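Local coordinates for protein butyrophilin subfamily 1 member A1 (Bos taurus, PDB 4HH8) that may act in milk-fat droplet secretion and, as an immunoglobulin-superfamily membrane protein, probably inhibits the proliferation and cytokine secretion of activated T cells, at residues F171-M174 with S175-R178. The protein carries 1 engineered substitution. Sequence-based numbering, arbitrary orientation.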
ATOM      1  N   PHE A 171      -4.716 -23.704  11.393  1.00 36.46           N
ATOM      2  CA  PHE A 171      -5.338 -23.482  12.673  1.00 33.59           C
ATOM      3  C   PHE A 171      -5.015 -22.057  13.121  1.00 32.97           C
ATOM      4  O   PHE A 171      -4.056 -21.466  12.619  1.00 33.71           O
ATOM      5  CB  PHE A 171      -4.921 -24.548  13.681  1.00 33.68           C
ATOM      6  CG  PHE A 171      -3.453 -24.624  13.918  1.00 32.32           C
ATOM      7  CD1 PHE A 171      -2.872 -23.920  14.951  1.00 30.91           C
ATOM      8  CD2 PHE A 171      -2.661 -25.415  13.126  1.00 32.02           C
ATOM      9  CE1 PHE A 171      -1.516 -23.991  15.179  1.00 31.23           C
ATOM     10  CE2 PHE A 171      -1.312 -25.509  13.352  1.00 33.83           C
ATOM     11  CZ  PHE A 171      -0.738 -24.789  14.398  1.00 33.05           C
ATOM     12  N   PRO A 172      -5.856 -21.458  13.992  1.00 31.13           N
ATOM     13  CA  PRO A 172      -5.668 -20.046  14.313  1.00 29.88           C
ATOM     14  C   PRO A 172      -4.567 -19.765  15.345  1.00 28.56           C
ATOM     15  O   PRO A 172      -4.116 -20.696  15.999  1.00 28.36           O
ATOM     16  CB  PRO A 172      -7.026 -19.629  14.880  1.00 28.48           C
ATOM     17  CG  PRO A 172      -7.638 -20.865  15.313  1.00 30.87           C
ATOM     18  CD  PRO A 172      -7.207 -21.913  14.358  1.00 31.46           C
ATOM     19  N   SER A 173      -4.156 -18.498  15.491  1.00 26.51           N
ATOM     20  CA  SER A 173      -3.318 -18.099  16.637  1.00 26.67           C
ATOM     21  C   SER A 173      -4.091 -18.193  17.957  1.00 26.44           C
ATOM     22  O   SER A 173      -5.315 -18.224  17.986  1.00 25.37           O
ATOM     23  CB  SER A 173      -2.785 -16.661  16.466  1.00 26.04           C
ATOM     24  OG  SER A 173      -2.220 -16.475  15.165  1.00 26.60           O
HETATM   25  N   MSE A 174      -3.355 -18.216  19.060  1.00 27.76           N
HETATM   26  CA  MSE A 174      -3.906 -17.934  20.390  1.00 27.41           C
HETATM   27  C   MSE A 174      -4.102 -16.448  20.502  1.00 26.26           C
HETATM   28  O   MSE A 174      -5.224 -15.965  20.748  1.00 24.68           O
HETATM   29  CB  MSE A 174      -2.941 -18.385  21.468  1.00 28.45           C
HETATM   30  CG  MSE A 174      -3.304 -19.764  22.032  1.00 38.51           C
HETATM   31 SE   MSE A 174      -4.975 -19.713  23.105  1.00 46.07          SE
HETATM   32  CE  MSE A 174      -4.066 -19.193  24.798  1.00 49.28           C
ATOM     33  N   SER A 175      -3.002 -15.719  20.334  1.00 25.45           N
ATOM     34  CA  SER A 175      -3.038 -14.290  20.447  1.00 26.73           C
ATOM     35  C   SER A 175      -2.279 -13.656  19.282  1.00 25.69           C
ATOM     36  O   SER A 175      -1.418 -14.274  18.731  1.00 25.52           O
ATOM     37  CB  SER A 175      -2.413 -13.855  21.765  1.00 27.08           C
ATOM     38  OG  SER A 175      -1.007 -14.071  21.729  1.00 31.88           O
ATOM     39  N   GLU A 176      -2.577 -12.410  18.944  1.00 25.08           N
ATOM     40  CA  GLU A 176      -1.777 -11.718  17.975  1.00 25.78           C
ATOM     41  C   GLU A 176      -1.661 -10.276  18.349  1.00 25.58           C
ATOM     42  O   GLU A 176      -2.588  -9.714  18.929  1.00 24.28           O
ATOM     43  CB  GLU A 176      -2.384 -11.727  16.566  1.00 26.06           C
ATOM     44  CG  GLU A 176      -3.009 -13.012  16.128  1.00 26.49           C
ATOM     45  CD  GLU A 176      -3.335 -13.023  14.641  1.00 29.50           C
ATOM     46  OE1 GLU A 176      -3.717 -11.967  14.051  1.00 32.36           O
ATOM     47  OE2 GLU A 176      -3.203 -14.110  14.068  1.00 28.33           O
ATOM     48  N   SER A 177      -0.576  -9.682  17.856  1.00 25.24           N
ATOM     49  CA  SER A 177      -0.258  -8.266  17.999  1.00 26.75           C
ATOM     50  C   SER A 177       0.310  -7.673  16.748  1.00 25.76           C
ATOM     51  O   SER A 177       1.171  -8.284  16.135  1.00 24.40           O
ATOM     52  CB  SER A 177       0.893  -8.119  19.016  1.00 27.29           C
ATOM     53  OG  SER A 177       0.305  -7.642  20.154  1.00 32.15           O
ATOM     54  N   ARG A 178      -0.096  -6.443  16.447  1.00 25.76           N
ATOM     55  CA  ARG A 178       0.529  -5.644  15.425  1.00 27.75           C
ATOM     56  C   ARG A 178       0.832  -4.229  15.951  1.00 28.60           C
ATOM     57  O   ARG A 178       0.009  -3.632  16.555  1.00 27.24           O
ATOM     58  CB  ARG A 178      -0.384  -5.568  14.194  1.00 26.06           C
ATOM     59  CG  ARG A 178      -0.470  -6.886  13.462  1.00 27.01           C
ATOM     60  CD  ARG A 178      -1.666  -6.960  12.572  1.00 25.65           C
ATOM     61  NE  ARG A 178      -1.804  -8.259  11.924  1.00 26.03           N
ATOM     62  CZ  ARG A 178      -2.342  -9.352  12.489  1.00 28.69           C
ATOM     63  NH1 ARG A 178      -2.825  -9.335  13.745  1.00 26.08           N
ATOM     64  NH2 ARG A 178      -2.445 -10.456  11.772  1.00 24.23           N
TER
HETATM   65  O   HOH W   1      -5.470 -16.400  14.225  1.00 35.53           O
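A short crossover between the two sheets of the second extracellular immunoglobulin domain is tied here by Ser-173 and Glu-176. The chain leaves strand 170-171 of one sheet and enters strand 175-180, an outermost strand of the other. At the entry Met-174, present as selenomethionine, and Ser-175 both face Ser-191 of strand 186-194, a classic beta bulge. Ser-173 OG donates a hydrogen bond to Glu-176 OE2 at 2.8 Å. It meets the anti lone pair of OE2, away from the other carboxylate oxygen. The serine hydroxyl lies anti to its own carbonyl carbon (chi1 -48°), which turns OG to the carboxylate. OG also accepts from Trp-163 NE1 of strand 160-165, so the hydroxyl accepts from the indole and donates to the acid. A water closes a second path: it accepts from Ser-173 N at 2.8 Å and donates to Glu-176 OE2 at 3.2 Å. An alanine here in place of the serine would probably leave Trp-163 NE1 without this acceptor and Glu-176 OE2 without its hydroxyl donor. The glutamate's other oxygen faces Arg-178, two residues along the strand, in a salt bridge. The arginine is held further by Pro-159 O, which accepts from NH2. Arg-178 NH1 and NH2 both reach Glu-176 OE1 from one face of the carboxylate, at 2.8 Å and 3.0 Å, with OE1 in the guanidinium plane.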